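Side-chain contacts in aromatic-L-amino-acid decarboxylase (Catharanthus roseus, PDB 6EEW), which catalyses the pyridoxal phosphate-dependent decarboxylation of L-tryptophan to tryptamine and of 5-hydroxy-L-tryptophan to serotonin: residues A144-L149 with A294-E299; V162-T167 with I171-I176; C327-V332 with L376-I381. All blocks are in the same frame, centred on the assembly; numbering follows the deposited sequence.

The three contacts are joined through strand 328-332 of the large cofactor-binding domain. Its Trp331 packs on interaction 1, with CH2 3.5 Å from CD1 of Leu147, while on the strand's edge Leu330 O probably accepts a hydrogen bond from Val162 N of interaction 2, at 2.8 Å. The centres of interactions 2 and 3 accordingly lie about 13 Å apart, those of interactions 1 and 3 about 14 Å, and those of 1 and 2 about 21 Å. Interaction 2 comes nearer the bound tryptophan (side chain of Thr167 about 7 Å, Cys327 of interaction 3 about 10 Å), but Cys327 is nearer His318. Interaction 1 lies away from the annotated sites.

Interaction 1 (A144-L149 with A294-E299); sequences AQILKL and ACICPE
Ile146 and Leu147 pack against Cys295 and Ile296 in a small, largely buried apolar contact, where the C-terminal end of helix 130-146 meets the chain leading into the short helix 298-301. The two isoleucines lie side by side and point the same way. CG2 of Ile146 does the touching, 3.7 Å from CB of Ile296; it stands anti to its own backbone N (chi1, measured to CG1, is -67°), which brings the methyl over to its neighbour. Leu147 comes at Ile296 obliquely, its CD2 branch 3.7 Å from Ile296 CG2, and the same methyl reaches more loosely to CB of Cys295, at 4.2 Å. Ile296 CG2 is thus met by methyls of both Ile146 and Leu147.

The helix stops here in a Schellman motif. Lys148 takes a positive phi of 54°, with Lys148 N bonded to Gln145 O at 2.7 Å and Leu149 N to Ala144 O at 2.9 Å. The turn takes the chain off the helix within the large domain of a fold type I pyridoxal phosphate enzyme; Leu147, just before it, is buried and also touches Leu315 of the central sheet. The polar side of the contact is bridged by a water that donates to Ile146 O at 3.1 Å and to Ile296 O at 2.6 Å; the latter carbonyl accepts a second bond from Gln391. Arg301 ties the two parts together further, bonding to the carbonyl oxygens of Leu147 and Lys148. On the dimer side, Ile146 packs on Ala67 of the second subunit.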
loop_
_atom_site.group_PDB
_atom_site.type_symbol
_atom_site.label_atom_id
_atom_site.label_comp_id
_atom_site.label_asym_id
_atom_site.label_seq_id
_atom_site.Cartn_x
_atom_site.Cartn_y
_atom_site.Cartn_z
ATOM N N ALA A 144 -1.975 -11.926 17.613
ATOM C CA ALA A 144 -3.273 -12.508 17.910
ATOM C C ALA A 144 -3.328 -13.005 19.349
ATOM O O ALA A 144 -4.349 -12.838 20.031
ATOM C CB ALA A 144 -3.562 -13.646 16.935
ATOM N N GLN A 145 -2.245 -13.638 19.817
ATOM C CA GLN A 145 -2.210 -14.126 21.192
ATOM C C GLN A 145 -2.175 -12.980 22.197
ATOM O O GLN A 145 -2.824 -13.050 23.251
ATOM C CB GLN A 145 -0.997 -15.024 21.410
ATOM C CG GLN A 145 -0.975 -16.280 20.582
ATOM C CD GLN A 145 0.353 -16.997 20.728
ATOM O OE1 GLN A 145 0.608 -17.621 21.749
ATOM N NE2 GLN A 145 1.224 -16.863 19.732
ATOM N N ILE A 146 -1.398 -11.929 21.918
ATOM C CA ILE A 146 -1.421 -10.792 22.834
ATOM C C ILE A 146 -2.840 -10.254 22.928
ATOM O O ILE A 146 -3.344 -9.961 24.017
ATOM C CB ILE A 146 -0.424 -9.704 22.390
ATOM C CG1 ILE A 146 1.019 -10.196 22.513
ATOM C CG2 ILE A 146 -0.553 -8.470 23.249
ATOM C CD1 ILE A 146 1.957 -9.485 21.553
ATOM N N LEU A 147 -3.525 -10.161 21.790
ATOM C CA LEU A 147 -4.915 -9.734 21.812
ATOM C C LEU A 147 -5.830 -10.788 22.390
ATOM O O LEU A 147 -7.034 -10.530 22.501
ATOM C CB LEU A 147 -5.371 -9.366 20.399
ATOM C CG LEU A 147 -4.612 -8.194 19.759
ATOM C CD1 LEU A 147 -4.915 -8.065 18.249
ATOM C CD2 LEU A 147 -4.886 -6.897 20.510
ATOM N N LYS A 148 -5.298 -11.967 22.733
ATOM C CA LYS A 148 -6.094 -13.070 23.283
ATOM C C LYS A 148 -7.272 -13.417 22.382
ATOM O O LYS A 148 -8.396 -13.640 22.844
ATOM C CB LYS A 148 -6.563 -12.779 24.715
ATOM C CG LYS A 148 -5.431 -12.699 25.753
ATOM C CD LYS A 148 -5.970 -12.374 27.129
ATOM C CE LYS A 148 -4.857 -12.120 28.148
ATOM N NZ LYS A 148 -3.921 -13.282 28.310
ATOM N N LEU A 149 -6.999 -13.490 21.081
ATOM C CA LEU A 149 -7.979 -13.955 20.122
ATOM C C LEU A 149 -8.042 -15.483 20.133
ATOM O O LEU A 149 -7.050 -16.157 20.434
ATOM C CB LEU A 149 -7.614 -13.479 18.718
ATOM C CG LEU A 149 -7.382 -11.980 18.512
ATOM C CD1 LEU A 149 -7.058 -11.705 17.043
ATOM C CD2 LEU A 149 -8.604 -11.174 18.964
ATOM N N ALA A 294 -5.110 -0.822 21.991
ATOM C CA ALA A 294 -5.322 -0.755 23.441
ATOM C C ALA A 294 -5.763 -2.090 24.018
ATOM O O ALA A 294 -5.557 -2.361 25.206
ATOM C CB ALA A 294 -6.367 0.310 23.762
ATOM N N CYS A 295 -6.405 -2.915 23.210
ATOM C CA CYS A 295 -6.882 -4.198 23.679
ATOM C C CYS A 295 -5.751 -5.158 24.000
ATOM O O CYS A 295 -6.042 -6.283 24.428
ATOM C CB CYS A 295 -7.822 -4.793 22.639
ATOM S SG CYS A 295 -9.362 -3.833 22.465
ATOM N N ILE A 296 -4.486 -4.750 23.827
ATOM C CA ILE A 296 -3.383 -5.521 24.390
ATOM C C ILE A 296 -3.314 -5.400 25.904
ATOM O O ILE A 296 -2.567 -6.151 26.546
ATOM C CB ILE A 296 -2.043 -5.075 23.775
ATOM C CG1 ILE A 296 -1.703 -3.654 24.239
ATOM C CG2 ILE A 296 -2.119 -5.164 22.251
ATOM C CD1 ILE A 296 -0.308 -3.207 23.843
ATOM N N CYS A 297 -4.092 -4.471 26.502
ATOM C CA CYS A 297 -4.171 -4.315 27.955
ATOM C C CYS A 297 -5.395 -5.008 28.510
ATOM O O CYS A 297 -6.497 -4.844 27.968
ATOM C CB CYS A 297 -4.210 -2.846 28.344
ATOM S SG CYS A 297 -2.744 -1.992 27.827
ATOM N N PRO A 298 -5.246 -5.785 29.577
ATOM C CA PRO A 298 -6.414 -6.498 30.121
ATOM C C PRO A 298 -7.608 -5.609 30.430
ATOM O O PRO A 298 -8.741 -6.003 30.123
ATOM C CB PRO A 298 -5.846 -7.157 31.386
ATOM C CG PRO A 298 -4.587 -6.396 31.698
ATOM C CD PRO A 298 -4.032 -6.011 30.377
ATOM N N GLU A 299 -7.392 -4.391 30.938
ATOM C CA GLU A 299 -8.530 -3.540 31.276
ATOM C C GLU A 299 -9.255 -3.020 30.047
ATOM O O GLU A 299 -10.255 -2.310 30.190
ATOM C CB GLU A 299 -8.100 -2.364 32.155
ATOM C CG GLU A 299 -7.246 -1.322 31.480
ATOM C CD GLU A 299 -5.776 -1.657 31.540
ATOM O OE1 GLU A 299 -5.453 -2.871 31.599
ATOM O OE2 GLU A 299 -4.955 -0.709 31.555
HETATM O O HOH W 1 -1.962 -8.651 26.510
#

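Interaction 2 (V162-T167 with I171-I176); sequences VIQNTT and ILCTII
Thr167 and Ile171 meet one turn apart at the start of helix 167-186, and their main link is a backbone hydrogen bond. Ile171 N donates to Thr167 O over 2.9 Å with an almost straight N-H...O angle of 179°, a regular i to i+4 bond in the first turn.

Apolar packing runs alongside it. The two side chains point the same way, and Thr167 CG2 lies 3.8 Å from Ile171 CD1. Thr167 CG2 is also 4.0 Å from Ile171 CG1, which stands beside its own backbone N (chi1 -68°). Ile171 continues onto Cys256 and His285 of the central sheet, seating the helix on its strands.

At the end of the strand, Gln164 NE2 and Cys173 SG approach loosely at 4.3 Å across the strand-to-helix turn, without a hydrogen bond between them; the amide nitrogen bonds weakly to Trp365 O instead.

At the helix start, Thr166 is the N-cap and its OG1 bonds to Glu169 N; separately, Thr167 N bonds to phosphate oxygen OP3 of the cofactor-bearing lysine at position 319. With its N-terminal end facing an anion, the helix dipole would probably add to the attraction for the phosphate, and Thr167 couples that phosphate through its own peptide groups to the first helical turn.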
loop_
_atom_site.group_PDB
_atom_site.type_symbol
_atom_site.label_atom_id
_atom_site.label_comp_id
_atom_site.label_asym_id
_atom_site.label_seq_id
_atom_site.Cartn_x
_atom_site.Cartn_y
_atom_site.Cartn_z
ATOM N N VAL A 162 -3.075 -11.239 7.768
ATOM C CA VAL A 162 -2.183 -10.610 6.816
ATOM C C VAL A 162 -1.991 -9.148 7.211
ATOM O O VAL A 162 -2.923 -8.485 7.677
ATOM C CB VAL A 162 -2.734 -10.764 5.376
ATOM C CG1 VAL A 162 -4.167 -10.200 5.256
ATOM C CG2 VAL A 162 -1.807 -10.107 4.397
ATOM N N ILE A 163 -0.778 -8.650 7.010
ATOM C CA ILE A 163 -0.468 -7.235 7.181
ATOM C C ILE A 163 -0.762 -6.518 5.871
ATOM O O ILE A 163 -0.077 -6.729 4.868
ATOM C CB ILE A 163 0.989 -7.029 7.605
ATOM C CG1 ILE A 163 1.272 -7.797 8.887
ATOM C CG2 ILE A 163 1.302 -5.533 7.724
ATOM C CD1 ILE A 163 2.764 -7.721 9.337
ATOM N N GLN A 164 -1.804 -5.696 5.881
ATOM C CA GLN A 164 -2.157 -4.793 4.802
ATOM C C GLN A 164 -1.569 -3.408 5.076
ATOM O O GLN A 164 -0.925 -3.157 6.103
ATOM C CB GLN A 164 -3.679 -4.731 4.661
ATOM C CG GLN A 164 -4.334 -6.090 4.500
ATOM C CD GLN A 164 -4.508 -6.484 3.056
ATOM O OE1 GLN A 164 -4.217 -5.701 2.156
ATOM N NE2 GLN A 164 -4.978 -7.703 2.820
ATOM N N ASN A 165 -1.787 -2.499 4.131
ATOM C CA ASN A 165 -1.323 -1.125 4.281
ATOM C C ASN A 165 -2.301 -0.281 5.086
ATOM O O ASN A 165 -1.884 0.537 5.911
ATOM C CB ASN A 165 -1.138 -0.486 2.901
ATOM C CG ASN A 165 0.075 -1.018 2.163
ATOM O OD1 ASN A 165 1.159 -1.122 2.722
ATOM N ND2 ASN A 165 -0.116 -1.390 0.909
ATOM N N THR A 166 -3.601 -0.444 4.848
ATOM C CA THR A 166 -4.577 0.522 5.318
ATOM C C THR A 166 -5.770 -0.211 5.901
ATOM O O THR A 166 -5.930 -1.427 5.746
ATOM C CB THR A 166 -5.069 1.454 4.200
ATOM O OG1 THR A 166 -5.847 0.705 3.257
ATOM C CG2 THR A 166 -3.904 2.097 3.468
ATOM N N THR A 167 -6.610 0.545 6.602
ATOM C CA THR A 167 -7.898 -0.007 6.994
ATOM C C THR A 167 -8.824 -0.102 5.794
ATOM O O THR A 167 -9.576 -1.073 5.654
ATOM C CB THR A 167 -8.516 0.846 8.099
ATOM O OG1 THR A 167 -7.651 0.797 9.234
ATOM C CG2 THR A 167 -9.882 0.298 8.502
ATOM N N ILE A 171 -10.854 -3.554 4.975
ATOM C CA ILE A 171 -12.309 -3.618 4.922
ATOM C C ILE A 171 -12.773 -3.972 3.518
ATOM O O ILE A 171 -13.710 -4.761 3.343
ATOM C CB ILE A 171 -12.933 -2.300 5.408
ATOM C CG1 ILE A 171 -12.677 -2.142 6.914
ATOM C CG2 ILE A 171 -14.427 -2.328 5.207
ATOM C CD1 ILE A 171 -13.309 -0.894 7.522
ATOM N N LEU A 172 -12.151 -3.371 2.496
ATOM C CA LEU A 172 -12.515 -3.679 1.117
ATOM C C LEU A 172 -12.352 -5.166 0.824
ATOM O O LEU A 172 -13.231 -5.785 0.216
ATOM C CB LEU A 172 -11.671 -2.831 0.163
ATOM C CG LEU A 172 -11.843 -3.040 -1.341
ATOM C CD1 LEU A 172 -13.287 -2.837 -1.769
ATOM C CD2 LEU A 172 -10.924 -2.113 -2.123
ATOM N N CYS A 173 -11.249 -5.763 1.276
ATOM C CA CYS A 173 -11.032 -7.190 1.057
ATOM C C CYS A 173 -12.097 -8.028 1.762
ATOM O O CYS A 173 -12.665 -8.957 1.167
ATOM C CB CYS A 173 -9.611 -7.568 1.492
ATOM S SG CYS A 173 -8.306 -7.068 0.227
ATOM N N THR A 174 -12.400 -7.713 3.028
ATOM C CA THR A 174 -13.411 -8.532 3.700
ATOM C C THR A 174 -14.781 -8.340 3.077
ATOM O O THR A 174 -15.561 -9.299 2.981
ATOM C CB THR A 174 -13.453 -8.254 5.214
ATOM O OG1 THR A 174 -13.941 -6.928 5.472
ATOM C CG2 THR A 174 -12.083 -8.437 5.815
ATOM N N ILE A 175 -15.081 -7.126 2.616
ATOM C CA ILE A 175 -16.347 -6.875 1.930
ATOM C C ILE A 175 -16.434 -7.689 0.644
ATOM O O ILE A 175 -17.495 -8.226 0.300
ATOM C CB ILE A 175 -16.509 -5.377 1.624
ATOM C CG1 ILE A 175 -16.483 -4.549 2.899
ATOM C CG2 ILE A 175 -17.793 -5.131 0.845
ATOM C CD1 ILE A 175 -16.724 -3.064 2.634
ATOM N N ILE A 176 -15.334 -7.770 -0.105
ATOM C CA ILE A 176 -15.386 -8.540 -1.347
ATOM C C ILE A 176 -15.536 -10.024 -1.036
ATOM O O ILE A 176 -16.267 -10.747 -1.724
ATOM C CB ILE A 176 -14.144 -8.276 -2.219
ATOM C CG1 ILE A 176 -14.178 -6.856 -2.800
ATOM C CG2 ILE A 176 -14.067 -9.324 -3.323
ATOM C CD1 ILE A 176 -12.961 -6.474 -3.575
#

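Interaction 3 (C327-V332 with L376-I381); sequences CTCLWV and LKLWLI
Cys327 turns its sulfur anti to the backbone N (chi1 -169°), which directs SG to Leu378 on helix 375-409. Two residues on, Cys329 holds SG anti to its carbonyl carbon instead (chi1 -59°), and this second sulfur comes to the same leucine. The contact thus joins strand 328-332, which is antiparallel to both of its neighbours in the seven-stranded sheet of the fold type I large domain, to a long helix lying over one face of that sheet.

Leu378 is the apolar centre. It presents its forked end to the thiols: CG is 3.8 Å from Cys327 SG, with CD2 equally close, while CD1 reaches across to the other cysteine. The sulfurs themselves remain separate, Cys327 SG and Cys329 SG being 5.0 Å apart. An alanine here removes CG and both methyls, which would probably leave the two sulfurs without their partner on the helix and open a gap there.

Lys377 supplies a different kind of contact. Its extended chain passes Cys327, and near the end of that chain the methylene CE lies 3.9 Å from Cys327 CB. The ammonium group continues past it to a salt bridge with Glu113 and to the carbonyl oxygens of Tyr324 and Asp326, which probably offsets its charge in this buried position. Cys327 is also bound at its backbone: its N and ND1 of His318, a residue that binds L-tryptophan, are hydrogen-bonded, which puts this packing next to a substrate-binding side chain. Leu378 CD1 stands 3.8 Å from Cys329 SG and 4.1 Å from Cys327 SG.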
loop_
_atom_site.group_PDB
_atom_site.type_symbol
_atom_site.label_atom_id
_atom_site.label_comp_id
_atom_site.label_asym_id
_atom_site.label_seq_id
_atom_site.Cartn_x
_atom_site.Cartn_y
_atom_site.Cartn_z
ATOM N N CYS A 327 1.041 0.351 8.224
ATOM C CA CYS A 327 0.970 -0.923 8.921
ATOM C C CYS A 327 -0.441 -1.159 9.444
ATOM O O CYS A 327 -0.860 -0.508 10.405
ATOM C CB CYS A 327 1.983 -0.965 10.066
ATOM S SG CYS A 327 2.202 -2.591 10.807
ATOM N N THR A 328 -1.183 -2.069 8.810
ATOM C CA THR A 328 -2.499 -2.486 9.272
ATOM C C THR A 328 -2.547 -4.005 9.356
ATOM O O THR A 328 -2.066 -4.686 8.454
ATOM C CB THR A 328 -3.569 -1.947 8.346
ATOM O OG1 THR A 328 -3.664 -0.540 8.569
ATOM C CG2 THR A 328 -4.894 -2.611 8.604
ATOM N N CYS A 329 -3.054 -4.539 10.460
ATOM C CA CYS A 329 -3.172 -5.977 10.648
ATOM C C CYS A 329 -4.611 -6.395 10.449
ATOM O O CYS A 329 -5.531 -5.748 10.968
ATOM C CB CYS A 329 -2.712 -6.402 12.042
ATOM S SG CYS A 329 -1.029 -5.980 12.420
ATOM N N LEU A 330 -4.797 -7.494 9.721
ATOM C CA LEU A 330 -6.113 -8.034 9.422
ATOM C C LEU A 330 -6.100 -9.513 9.753
ATOM O O LEU A 330 -5.182 -10.234 9.344
ATOM C CB LEU A 330 -6.477 -7.839 7.961
ATOM C CG LEU A 330 -7.724 -8.536 7.423
ATOM C CD1 LEU A 330 -8.989 -7.868 7.950
ATOM C CD2 LEU A 330 -7.673 -8.518 5.907
ATOM N N TRP A 331 -7.038 -9.932 10.588
ATOM C CA TRP A 331 -7.265 -11.331 10.880
ATOM C C TRP A 331 -8.608 -11.771 10.313
ATOM O O TRP A 331 -9.596 -11.019 10.341
ATOM C CB TRP A 331 -7.238 -11.593 12.381
ATOM C CG TRP A 331 -5.921 -11.420 13.066
ATOM C CD1 TRP A 331 -4.985 -12.385 13.332
ATOM C CD2 TRP A 331 -5.421 -10.212 13.632
ATOM N NE1 TRP A 331 -3.929 -11.840 14.037
ATOM C CE2 TRP A 331 -4.177 -10.506 14.229
ATOM C CE3 TRP A 331 -5.909 -8.905 13.693
ATOM C CZ2 TRP A 331 -3.414 -9.542 14.859
ATOM C CZ3 TRP A 331 -5.146 -7.946 14.307
ATOM C CH2 TRP A 331 -3.905 -8.266 14.883
ATOM N N VAL A 332 -8.645 -13.014 9.844
ATOM C CA VAL A 332 -9.835 -13.591 9.241
ATOM C C VAL A 332 -10.005 -14.999 9.783
ATOM O O VAL A 332 -9.042 -15.777 9.849
ATOM C CB VAL A 332 -9.767 -13.588 7.706
ATOM C CG1 VAL A 332 -10.982 -14.258 7.143
ATOM C CG2 VAL A 332 -9.698 -12.166 7.221
ATOM N N LEU A 376 8.738 -7.310 9.352
ATOM C CA LEU A 376 10.010 -7.152 10.047
ATOM C C LEU A 376 9.909 -6.099 11.142
ATOM O O LEU A 376 10.336 -6.319 12.280
ATOM C CB LEU A 376 11.100 -6.759 9.052
ATOM C CG LEU A 376 12.520 -6.627 9.598
ATOM C CD1 LEU A 376 13.093 -8.007 10.027
ATOM C CD2 LEU A 376 13.430 -5.918 8.580
ATOM N N LYS A 377 9.372 -4.931 10.805
ATOM C CA LYS A 377 9.339 -3.862 11.788
ATOM C C LYS A 377 8.410 -4.207 12.948
ATOM O O LYS A 377 8.707 -3.856 14.093
ATOM C CB LYS A 377 8.939 -2.549 11.110
ATOM C CG LYS A 377 7.506 -2.501 10.585
ATOM C CD LYS A 377 7.194 -1.098 10.076
ATOM C CE LYS A 377 5.829 -1.002 9.410
ATOM N NZ LYS A 377 5.526 0.409 8.934
ATOM N N LEU A 378 7.308 -4.923 12.692
ATOM C CA LEU A 378 6.447 -5.349 13.799
ATOM C C LEU A 378 7.184 -6.307 14.729
ATOM O O LEU A 378 7.127 -6.169 15.959
ATOM C CB LEU A 378 5.182 -6.023 13.280
ATOM C CG LEU A 378 3.952 -5.186 12.946
ATOM C CD1 LEU A 378 2.758 -6.135 12.823
ATOM C CD2 LEU A 378 3.702 -4.104 13.997
ATOM N N TRP A 379 7.844 -7.315 14.150
ATOM C CA TRP A 379 8.683 -8.222 14.923
ATOM C C TRP A 379 9.668 -7.451 15.783
ATOM O O TRP A 379 9.828 -7.741 16.974
ATOM C CB TRP A 379 9.416 -9.164 13.977
ATOM C CG TRP A 379 10.178 -10.278 14.622
ATOM C CD1 TRP A 379 9.710 -11.178 15.533
ATOM C CD2 TRP A 379 11.540 -10.653 14.350
ATOM N NE1 TRP A 379 10.708 -12.076 15.869
ATOM C CE2 TRP A 379 11.836 -11.775 15.150
ATOM C CE3 TRP A 379 12.541 -10.138 13.515
ATOM C CZ2 TRP A 379 13.084 -12.393 15.132
ATOM C CZ3 TRP A 379 13.779 -10.750 13.499
ATOM C CH2 TRP A 379 14.042 -11.866 14.303
ATOM N N LEU A 380 10.354 -6.469 15.189
ATOM C CA LEU A 380 11.323 -5.709 15.965
ATOM C C LEU A 380 10.638 -4.923 17.067
ATOM O O LEU A 380 11.190 -4.800 18.152
ATOM C CB LEU A 380 12.134 -4.765 15.076
ATOM C CG LEU A 380 13.484 -5.295 14.562
ATOM C CD1 LEU A 380 13.251 -6.602 13.813
ATOM C CD2 LEU A 380 14.162 -4.281 13.655
ATOM N N ILE A 381 9.426 -4.424 16.836
ATOM C CA ILE A 381 8.720 -3.699 17.894
ATOM C C ILE A 381 8.449 -4.621 19.079
ATOM O O ILE A 381 8.804 -4.327 20.235
ATOM C CB ILE A 381 7.408 -3.113 17.345
ATOM C CG1 ILE A 381 7.681 -2.078 16.255
ATOM C CG2 ILE A 381 6.561 -2.532 18.475
ATOM C CD1 ILE A 381 6.406 -1.566 15.585
#